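Local coordinates for galactonate dehydratase (PDB 5OLC), which belongs to the enolase superfamily, pairing an N-terminal capping domain with a C-terminal barrel domain in an assembly of eight chains, at residues A[307-312]-A[346-352]; A[17-21]-A[378-383]; A[50-54]-A[371-375]; A[122-126]-A[363-369]. All coordinates share one frame. Residue numbers count along the deposited sequence, not the author numbering.

Contact 1 (A[307-312]-A[346-352]); sequences GTWIAI and RDEVTLH
Residues 307-312 run from an extended loop into the first turn of helix 309-321, while residues 346-352 end helix 344-349 with a wide pi-type turn and pass directly into strand 350-357. Thr308 lies opposite Arg346 (CA-CA 3.9 Å) and Trp309 opposite Thr350 (5.9 Å). The carbonyl O of Gly307 meets Arg346 CG at 3.6 Å. Thr308, the N-cap, takes the p rotamer; its OG1 accepts from Ile310 N at 3.3 Å and also hydrogen-bonds Glu55. Trp309 is the main contact residue. Its N donates to Thr350 OG1 (3.2 Å), which in turn donates to Arg346 O (2.7 Å), joining the helix start to the helix-strand junction. With chi1 m and chi2 near 96°, the indole slots between Arg346 CG, 4.1 Å from the five-membered ring centroid, and the His352 ring on the opposite face, stacked face-to-face on the six-membered ring (centroids 3.9 Å apart, planes at 27°). A weak bond links Trp309 NE1 to Asp347 OD1 (3.4 Å). Ile310 CD1 then packs on Thr350 CG2 (3.8 Å), and Ile312 CD1 approaches Arg346 CG (4.1 Å). This is buried packing of an N-capped helix within the C-terminal barrel domain of the enolase superfamily.

Contact 2 (A[17-21]-A[378-383]); sequences YVISH and LEHYLD
The last turn of helix 375-381 and the two residues after it lie along strand 11-22, whose residues 17-21 are in beta conformation. Leu378, with chi1 t and chi2 m, sets CD1 over the face of the Tyr17 ring, 4.0 Å from its centroid in a CH-pi contact, and CD2 3.7 Å from Ile19 CG2. Tyr381 closes the helix; its O accepts a strong hydrogen bond from Ser20 N (2.8 Å), and its ring, chi1 m, brings CE1 to 3.7 Å from His21 CB, while its hydroxyl bonds to Glu348. Leu382 leaves helical geometry (phi/psi -51/158°) and forms a single beta bridge with Ile19, CA-CA 4.5 Å; its CD2 reaches Ile19 CG2 at 3.7 Å and Tyr17 CB at 3.8 Å. Asp383 N follows with a weak bond to Val18 O (3.2 Å). The end of the modelled chain is thus tied by one bridge to the edge strand of the three-stranded antiparallel sheet of the N-terminal capping domain.

Contact 3 (A[50-54]-A[371-375]); sequences TYGWG and VDVDM
A tyrosine hydroxyl faces both oxygens of one carboxylate: Tyr51 OH lies 2.7 Å from Asp372 OD1 and 2.8 Å from Asp372 OD2, donating its hydrogen bond to this aspartate. The two strands that carry these residues are almost perpendicular, strand 51-54 crossing strand 371-373 at 89° with axes 7.6 Å apart, so side chains bridge the gap without backbone pairing. Trp53 and Asp372 are the closest residues by CA (7.1 Å). Tyr51 takes the p rotamer, which brings its hydroxyl to the carboxylate, and Asp372 OD1 also accepts weakly from Val373 N (3.3 Å). Trp53, two residues on and therefore on the same strand face, adopts chi1 m with chi2 near 108°. Its six-membered ring receives Val373 CG2 over the face, 3.5 Å from the centroid and 12° off the normal, a close CH-pi contact. Met375, chi1 and chi2 both m, adds a Met-aromatic contact at the ring edge, SD lying 3.8 Å from Trp53 CZ2. Asp374 is the N-cap of the helix that begins at Met375. Around this crossing, strand 51-56 pairs with strand 36-46, whose Ile41 and Lys43 touch Trp53; strand 371-373 pairs with strand 350-357; and Ile310 of helix 309-321 packs against both Trp53 and Val373.

Contact 4 (A[122-126]-A[363-369]); sequences NLPVS and VPCTPGL
Gly368 N donates a nearly straight hydrogen bond to Leu123 O (3.1 Å, 170° at the hydrogen), and Val125 N returns a weak one to Gly368 O (3.5 Å). Together they make a single beta bridge pairing Pro124 with Gly368 (CA-CA 4.6 Å). Gly368 has phi/psi 86/-156°, a conformation easily adopted without a side chain. Two CA-H...O contacts reinforce the bridge, Pro367 CA to Leu123 O (3.6 Å) and Pro124 CA to Thr366 O (3.4 Å). Just before it, Asn122, with phi/psi 48/45°, is the C-prime residue of a Schellman motif ending helix 101-120, so the bridge fastens the exit of an N-terminal domain helix to the loop between strands 360-362 and 371-373 of the barrel domain. Packing spreads outward from there. Asn122 OD1 meets Pro367 CG at 3.6 Å, Pro124 CD lies 3.5 Å from Cys365 O, and Val125 CG2, chi1 t, reaches Leu369 CD2 at 3.8 Å. Ser126 OG approaches Val363 CG1 (3.5 Å), while His317 of helix 309-321 touches Pro124, Val125 and Pro364, and Leu123 packs on Leu121 of a second subunit.

Overall arrangement
From the N terminus, the chain opens contact 2 at strand 11-22, contact 3 at strand 51-56 and contact 4 beyond helix 101-120, all before the barrel strands begin. Contact 1 then opens at helix 309-321 and closes first, at residues 346-352; contacts 4, 3 and 2 close in turn over the following thirty or so residues. The four loops are thus nested without crossing. Contacts 2, 3 and 4 each join the N-terminal domain to the last part of the chain, whereas contact 1 lies within the barrel domain. Contact 1 touches the other three, sharing neighbouring strands with contact 3; contacts 2 and 4 stay about 14 Å apart at their nearest atoms.

Contact 1 (A[307-312]-A[346-352])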
# COMPACT_ATOMS: atom_id res chain seq x y z
N GLY A 307 -31.07 -23.03 13.73
CA GLY A 307 -31.61 -24.32 13.34
C GLY A 307 -32.20 -25.12 14.48
O GLY A 307 -32.87 -24.55 15.35
N THR A 308 -31.99 -26.45 14.46
CA THR A 308 -32.48 -27.35 15.50
C THR A 308 -31.41 -27.47 16.60
O THR A 308 -30.41 -26.75 16.54
CB THR A 308 -32.90 -28.73 14.94
OG1 THR A 308 -31.74 -29.49 14.64
CG2 THR A 308 -33.81 -28.65 13.74
N TRP A 309 -31.60 -28.36 17.57
CA TRP A 309 -30.60 -28.53 18.62
C TRP A 309 -29.37 -29.24 18.10
O TRP A 309 -28.35 -29.19 18.80
CB TRP A 309 -31.16 -29.20 19.87
CG TRP A 309 -32.21 -28.39 20.56
CD1 TRP A 309 -33.56 -28.50 20.42
CD2 TRP A 309 -31.99 -27.33 21.51
NE1 TRP A 309 -34.20 -27.57 21.21
CE2 TRP A 309 -33.26 -26.83 21.89
CE3 TRP A 309 -30.85 -26.77 22.10
CZ2 TRP A 309 -33.42 -25.80 22.82
CZ3 TRP A 309 -31.01 -25.74 23.03
CH2 TRP A 309 -32.28 -25.27 23.38
N ILE A 310 -29.40 -29.86 16.88
CA ILE A 310 -28.18 -30.46 16.30
C ILE A 310 -27.19 -29.32 16.07
O ILE A 310 -26.04 -29.43 16.49
CB ILE A 310 -28.39 -31.31 15.02
CG1 ILE A 310 -29.28 -32.53 15.31
CG2 ILE A 310 -27.04 -31.77 14.49
CD1 ILE A 310 -29.89 -33.15 14.14
N ALA A 311 -27.68 -28.20 15.47
CA ALA A 311 -26.99 -26.94 15.20
C ALA A 311 -26.61 -26.22 16.50
O ALA A 311 -25.45 -25.81 16.63
CB ALA A 311 -27.87 -26.03 14.39
N ILE A 312 -27.58 -26.05 17.45
CA ILE A 312 -27.29 -25.37 18.71
C ILE A 312 -26.19 -26.11 19.48
O ILE A 312 -25.25 -25.47 19.93
CB ILE A 312 -28.55 -25.07 19.56
CG1 ILE A 312 -29.55 -24.25 18.75
CG2 ILE A 312 -28.19 -24.37 20.88
CD1 ILE A 312 -31.02 -24.58 19.01
N ARG A 346 -37.23 -27.69 15.74
CA ARG A 346 -36.16 -27.56 16.71
C ARG A 346 -36.58 -28.18 18.04
O ARG A 346 -35.82 -28.96 18.61
CB ARG A 346 -35.78 -26.08 16.87
CG ARG A 346 -34.88 -25.73 18.05
CD ARG A 346 -35.60 -24.84 19.04
NE ARG A 346 -35.83 -23.51 18.48
CZ ARG A 346 -36.55 -22.56 19.06
NH1 ARG A 346 -37.12 -22.77 20.25
NH2 ARG A 346 -36.70 -21.38 18.48
N ASP A 347 -37.79 -27.87 18.54
CA ASP A 347 -38.24 -28.35 19.84
C ASP A 347 -38.88 -29.76 19.85
O ASP A 347 -38.87 -30.41 20.90
CB ASP A 347 -39.14 -27.31 20.50
CG ASP A 347 -38.37 -26.08 20.93
OD1 ASP A 347 -37.31 -26.23 21.59
OD2 ASP A 347 -38.82 -24.96 20.62
N GLU A 348 -39.39 -30.26 18.71
CA GLU A 348 -40.01 -31.58 18.66
C GLU A 348 -39.15 -32.65 17.99
O GLU A 348 -39.01 -33.74 18.55
CB GLU A 348 -41.41 -31.53 18.00
CG GLU A 348 -42.45 -30.72 18.75
CD GLU A 348 -43.78 -30.52 18.05
OE1 GLU A 348 -44.25 -31.47 17.37
OE2 GLU A 348 -44.38 -29.43 18.21
N VAL A 349 -38.61 -32.38 16.79
CA VAL A 349 -37.81 -33.37 16.06
C VAL A 349 -36.48 -33.66 16.77
O VAL A 349 -36.05 -34.82 16.79
CB VAL A 349 -37.62 -33.03 14.56
CG1 VAL A 349 -36.96 -34.18 13.80
CG2 VAL A 349 -38.96 -32.68 13.91
N THR A 350 -35.84 -32.63 17.37
CA THR A 350 -34.56 -32.82 18.06
C THR A 350 -34.66 -32.74 19.58
O THR A 350 -35.28 -31.85 20.16
CB THR A 350 -33.46 -31.89 17.54
OG1 THR A 350 -33.93 -30.55 17.53
CG2 THR A 350 -32.96 -32.31 16.18
N LEU A 351 -33.99 -33.71 20.20
CA LEU A 351 -33.90 -33.94 21.63
C LEU A 351 -32.51 -33.56 22.16
O LEU A 351 -31.50 -34.16 21.77
CB LEU A 351 -34.17 -35.43 21.92
CG LEU A 351 -35.44 -36.02 21.33
CD1 LEU A 351 -35.21 -37.45 20.91
CD2 LEU A 351 -36.62 -35.87 22.28
N HIS A 352 -32.48 -32.56 23.05
CA HIS A 352 -31.26 -32.08 23.68
C HIS A 352 -31.18 -32.52 25.16
O HIS A 352 -32.21 -32.78 25.79
CB HIS A 352 -31.15 -30.56 23.54
CG HIS A 352 -32.16 -29.77 24.33
ND1 HIS A 352 -31.86 -29.26 25.57
CD2 HIS A 352 -33.42 -29.41 24.01
CE1 HIS A 352 -32.93 -28.60 25.97
NE2 HIS A 352 -33.90 -28.67 25.06

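Contact 2 (A[17-21]-A[378-383])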
# COMPACT_ATOMS: atom_id res chain seq x y z
N TYR A 17 -32.48 -35.89 5.75
CA TYR A 17 -33.91 -35.73 5.95
C TYR A 17 -34.28 -34.27 5.92
O TYR A 17 -33.71 -33.49 6.69
CB TYR A 17 -34.39 -36.32 7.28
CG TYR A 17 -34.00 -37.77 7.52
CD1 TYR A 17 -34.66 -38.80 6.87
CD2 TYR A 17 -33.01 -38.10 8.44
CE1 TYR A 17 -34.32 -40.14 7.09
CE2 TYR A 17 -32.66 -39.44 8.67
CZ TYR A 17 -33.32 -40.45 7.99
OH TYR A 17 -32.98 -41.77 8.19
N VAL A 18 -35.22 -33.90 5.03
CA VAL A 18 -35.75 -32.54 4.89
C VAL A 18 -37.01 -32.51 5.73
O VAL A 18 -37.95 -33.27 5.46
CB VAL A 18 -36.05 -32.13 3.44
CG1 VAL A 18 -36.68 -30.75 3.38
CG2 VAL A 18 -34.80 -32.18 2.58
N ILE A 19 -37.02 -31.68 6.77
CA ILE A 19 -38.17 -31.60 7.67
C ILE A 19 -38.85 -30.24 7.51
O ILE A 19 -38.17 -29.21 7.49
CB ILE A 19 -37.82 -32.00 9.13
CG1 ILE A 19 -36.61 -31.21 9.70
CG2 ILE A 19 -37.59 -33.52 9.21
CD1 ILE A 19 -36.43 -31.21 11.25
N SER A 20 -40.19 -30.26 7.31
CA SER A 20 -40.99 -29.06 7.07
C SER A 20 -42.06 -28.78 8.15
O SER A 20 -42.61 -29.73 8.71
CB SER A 20 -41.65 -29.16 5.69
OG SER A 20 -42.22 -27.92 5.31
N HIS A 21 -42.37 -27.48 8.42
CA HIS A 21 -43.39 -27.04 9.38
C HIS A 21 -43.79 -25.56 9.18
O HIS A 21 -42.91 -24.70 9.14
CB HIS A 21 -42.98 -27.35 10.84
CG HIS A 21 -43.24 -26.27 11.85
ND1 HIS A 21 -44.51 -26.05 12.36
CD2 HIS A 21 -42.38 -25.42 12.44
CE1 HIS A 21 -44.38 -25.05 13.22
NE2 HIS A 21 -43.11 -24.64 13.31
N LEU A 378 -39.88 -37.11 13.38
CA LEU A 378 -39.07 -37.04 12.17
C LEU A 378 -39.96 -37.50 11.01
O LEU A 378 -40.13 -36.73 10.07
CB LEU A 378 -37.81 -37.93 12.30
CG LEU A 378 -36.66 -37.87 11.26
CD1 LEU A 378 -36.92 -38.72 10.04
CD2 LEU A 378 -36.23 -36.47 10.93
N GLU A 379 -40.57 -38.71 11.11
CA GLU A 379 -41.48 -39.27 10.08
C GLU A 379 -42.70 -38.38 9.85
O GLU A 379 -43.16 -38.27 8.71
CB GLU A 379 -41.93 -40.70 10.42
CG GLU A 379 -40.91 -41.77 10.07
CD GLU A 379 -40.67 -42.04 8.60
OE1 GLU A 379 -39.49 -42.26 8.22
OE2 GLU A 379 -41.65 -42.06 7.82
N HIS A 380 -43.19 -37.73 10.92
CA HIS A 380 -44.34 -36.84 10.86
C HIS A 380 -44.06 -35.56 10.10
O HIS A 380 -44.88 -35.17 9.27
CB HIS A 380 -44.90 -36.52 12.25
CG HIS A 380 -46.06 -35.57 12.20
ND1 HIS A 380 -45.95 -34.28 12.67
CD2 HIS A 380 -47.29 -35.73 11.65
CE1 HIS A 380 -47.12 -33.71 12.44
NE2 HIS A 380 -47.95 -34.54 11.82
N TYR A 381 -42.94 -34.88 10.40
CA TYR A 381 -42.59 -33.59 9.81
C TYR A 381 -41.87 -33.65 8.46
O TYR A 381 -41.72 -32.60 7.84
CB TYR A 381 -41.78 -32.79 10.81
CG TYR A 381 -42.60 -32.17 11.91
CD1 TYR A 381 -43.27 -30.97 11.72
CD2 TYR A 381 -42.62 -32.73 13.19
CE1 TYR A 381 -43.98 -30.36 12.76
CE2 TYR A 381 -43.32 -32.13 14.23
CZ TYR A 381 -44.01 -30.95 14.01
OH TYR A 381 -44.73 -30.35 15.01
N LEU A 382 -41.48 -34.84 7.99
CA LEU A 382 -40.81 -35.07 6.69
C LEU A 382 -41.53 -34.42 5.47
O LEU A 382 -42.74 -34.13 5.53
CB LEU A 382 -40.62 -36.59 6.46
CG LEU A 382 -39.20 -37.14 6.19
CD1 LEU A 382 -38.73 -36.95 4.72
CD2 LEU A 382 -38.18 -36.63 7.20
N ASP A 383 -40.79 -34.19 4.38
CA ASP A 383 -41.29 -33.55 3.15
C ASP A 383 -41.33 -34.55 1.98
O ASP A 383 -40.55 -35.52 1.94
CB ASP A 383 -40.41 -32.32 2.83
CG ASP A 383 -40.85 -31.43 1.68
OD1 ASP A 383 -40.53 -31.78 0.51
OD2 ASP A 383 -41.40 -30.34 1.94

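Contact 3 (A[50-54]-A[371-375])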
# COMPACT_ATOMS: atom_id res chain seq x y z
N THR A 50 -23.22 -47.25 15.19
CA THR A 50 -22.95 -45.97 15.84
C THR A 50 -23.46 -44.93 14.86
O THR A 50 -23.05 -44.92 13.69
CB THR A 50 -21.46 -45.78 16.12
OG1 THR A 50 -21.08 -46.68 17.17
CG2 THR A 50 -21.10 -44.36 16.52
N TYR A 51 -24.42 -44.11 15.32
CA TYR A 51 -24.94 -43.04 14.48
C TYR A 51 -24.45 -41.71 14.98
O TYR A 51 -23.94 -41.62 16.10
CB TYR A 51 -26.45 -43.08 14.35
CG TYR A 51 -27.22 -42.89 15.64
CD1 TYR A 51 -27.67 -43.98 16.37
CD2 TYR A 51 -27.63 -41.62 16.05
CE1 TYR A 51 -28.42 -43.82 17.53
CE2 TYR A 51 -28.39 -41.44 17.20
CZ TYR A 51 -28.79 -42.55 17.94
OH TYR A 51 -29.52 -42.38 19.08
N GLY A 52 -24.57 -40.70 14.13
CA GLY A 52 -24.20 -39.31 14.39
C GLY A 52 -25.16 -38.39 13.67
O GLY A 52 -25.49 -38.63 12.49
N TRP A 53 -25.67 -37.37 14.38
CA TRP A 53 -26.62 -36.40 13.84
C TRP A 53 -25.94 -35.07 13.42
O TRP A 53 -25.13 -34.51 14.16
CB TRP A 53 -27.80 -36.18 14.81
CG TRP A 53 -28.82 -37.28 14.81
CD1 TRP A 53 -29.02 -38.21 15.79
CD2 TRP A 53 -29.76 -37.59 13.77
NE1 TRP A 53 -30.04 -39.07 15.43
CE2 TRP A 53 -30.50 -38.72 14.19
CE3 TRP A 53 -30.07 -37.00 12.53
CZ2 TRP A 53 -31.53 -39.26 13.41
CZ3 TRP A 53 -31.07 -37.55 11.76
CH2 TRP A 53 -31.80 -38.66 12.21
N GLY A 54 -26.28 -34.61 12.22
CA GLY A 54 -25.74 -33.39 11.64
C GLY A 54 -26.81 -32.49 11.06
O GLY A 54 -27.96 -32.89 10.96
N VAL A 371 -27.14 -34.95 21.54
CA VAL A 371 -28.43 -34.84 20.85
C VAL A 371 -28.88 -36.12 20.16
O VAL A 371 -28.07 -36.90 19.63
CB VAL A 371 -28.54 -33.67 19.85
CG1 VAL A 371 -28.83 -32.36 20.57
CG2 VAL A 371 -27.33 -33.58 18.92
N ASP A 372 -30.23 -36.25 20.11
CA ASP A 372 -30.96 -37.30 19.43
C ASP A 372 -32.16 -36.74 18.66
O ASP A 372 -32.56 -35.59 18.88
CB ASP A 372 -31.37 -38.41 20.40
CG ASP A 372 -30.81 -39.76 20.00
OD1 ASP A 372 -30.73 -40.03 18.77
OD2 ASP A 372 -30.45 -40.55 20.91
N VAL A 373 -32.70 -37.56 17.74
CA VAL A 373 -33.86 -37.22 16.93
C VAL A 373 -35.02 -38.20 17.24
O VAL A 373 -34.82 -39.42 17.15
CB VAL A 373 -33.50 -37.17 15.41
CG1 VAL A 373 -34.74 -37.20 14.52
CG2 VAL A 373 -32.61 -35.97 15.09
N ASP A 374 -36.21 -37.66 17.61
CA ASP A 374 -37.43 -38.43 17.86
C ASP A 374 -37.87 -38.89 16.47
O ASP A 374 -38.34 -38.07 15.67
CB ASP A 374 -38.51 -37.54 18.53
CG ASP A 374 -39.80 -38.22 18.97
OD1 ASP A 374 -40.11 -39.32 18.45
OD2 ASP A 374 -40.53 -37.64 19.81
N MET A 375 -37.65 -40.18 16.16
CA MET A 375 -37.91 -40.76 14.83
C MET A 375 -39.39 -40.77 14.41
O MET A 375 -39.68 -40.90 13.21
CB MET A 375 -37.27 -42.15 14.72
CG MET A 375 -35.76 -42.13 14.89
SD MET A 375 -34.87 -41.03 13.77
CE MET A 375 -34.33 -42.19 12.50

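Contact 4 (A[122-126]-A[363-369])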
# COMPACT_ATOMS: atom_id res chain seq x y z
N ASN A 122 -16.12 -41.83 23.54
CA ASN A 122 -16.88 -41.60 24.78
C ASN A 122 -16.55 -40.29 25.50
O ASN A 122 -16.41 -40.26 26.73
CB ASN A 122 -16.76 -42.79 25.72
CG ASN A 122 -18.07 -43.05 26.41
OD1 ASN A 122 -18.38 -42.44 27.44
ND2 ASN A 122 -18.93 -43.85 25.78
N LEU A 123 -16.46 -39.20 24.73
CA LEU A 123 -16.17 -37.85 25.22
C LEU A 123 -17.06 -36.80 24.56
O LEU A 123 -17.36 -36.96 23.38
CB LEU A 123 -14.71 -37.49 24.90
CG LEU A 123 -13.62 -38.02 25.81
CD1 LEU A 123 -12.26 -37.74 25.21
CD2 LEU A 123 -13.71 -37.42 27.20
N PRO A 124 -17.42 -35.67 25.23
CA PRO A 124 -18.17 -34.62 24.52
C PRO A 124 -17.30 -34.00 23.40
O PRO A 124 -16.08 -34.23 23.36
CB PRO A 124 -18.53 -33.62 25.62
CG PRO A 124 -17.53 -33.82 26.67
CD PRO A 124 -17.13 -35.27 26.62
N VAL A 125 -17.93 -33.25 22.46
CA VAL A 125 -17.23 -32.62 21.33
C VAL A 125 -16.24 -31.54 21.81
O VAL A 125 -15.13 -31.48 21.28
CB VAL A 125 -18.21 -32.11 20.23
CG1 VAL A 125 -17.48 -31.39 19.10
CG2 VAL A 125 -19.05 -33.25 19.67
N SER A 126 -16.63 -30.70 22.82
CA SER A 126 -15.76 -29.63 23.34
C SER A 126 -14.42 -30.15 23.83
O SER A 126 -13.38 -29.58 23.47
CB SER A 126 -16.46 -28.78 24.40
OG SER A 126 -17.44 -29.45 25.17
N VAL A 363 -22.67 -26.50 29.48
CA VAL A 363 -22.09 -27.41 28.49
C VAL A 363 -22.29 -28.86 28.96
O VAL A 363 -21.97 -29.15 30.11
CB VAL A 363 -20.60 -27.06 28.20
CG1 VAL A 363 -20.00 -27.96 27.10
CG2 VAL A 363 -20.42 -25.59 27.84
N PRO A 364 -22.85 -29.76 28.11
CA PRO A 364 -23.01 -31.16 28.54
C PRO A 364 -21.70 -31.97 28.49
O PRO A 364 -20.78 -31.65 27.73
CB PRO A 364 -24.08 -31.69 27.57
CG PRO A 364 -23.85 -30.93 26.33
CD PRO A 364 -23.30 -29.57 26.72
N CYS A 365 -21.65 -33.05 29.29
CA CYS A 365 -20.50 -33.96 29.43
C CYS A 365 -20.72 -35.28 28.70
O CYS A 365 -19.81 -36.12 28.66
CB CYS A 365 -20.21 -34.18 30.91
SG CYS A 365 -20.68 -32.79 31.96
N THR A 366 -21.93 -35.47 28.14
CA THR A 366 -22.39 -36.64 27.39
C THR A 366 -21.55 -36.87 26.10
O THR A 366 -21.13 -35.89 25.49
CB THR A 366 -23.88 -36.47 27.06
OG1 THR A 366 -24.08 -35.27 26.30
CG2 THR A 366 -24.76 -36.42 28.31
N PRO A 367 -21.30 -38.14 25.67
CA PRO A 367 -20.48 -38.36 24.45
C PRO A 367 -21.12 -37.81 23.17
O PRO A 367 -22.29 -38.08 22.89
CB PRO A 367 -20.31 -39.88 24.38
CG PRO A 367 -20.74 -40.40 25.69
CD PRO A 367 -21.71 -39.42 26.27
N GLY A 368 -20.33 -37.04 22.43
CA GLY A 368 -20.78 -36.39 21.20
C GLY A 368 -21.44 -35.06 21.50
O GLY A 368 -21.18 -34.45 22.54
N LEU A 369 -22.30 -34.61 20.58
CA LEU A 369 -23.01 -33.33 20.70
C LEU A 369 -24.00 -33.33 21.87
O LEU A 369 -24.29 -32.28 22.44
CB LEU A 369 -23.73 -32.96 19.39
CG LEU A 369 -22.90 -32.87 18.11
CD1 LEU A 369 -23.78 -32.99 16.91
CD2 LEU A 369 -22.10 -31.56 18.06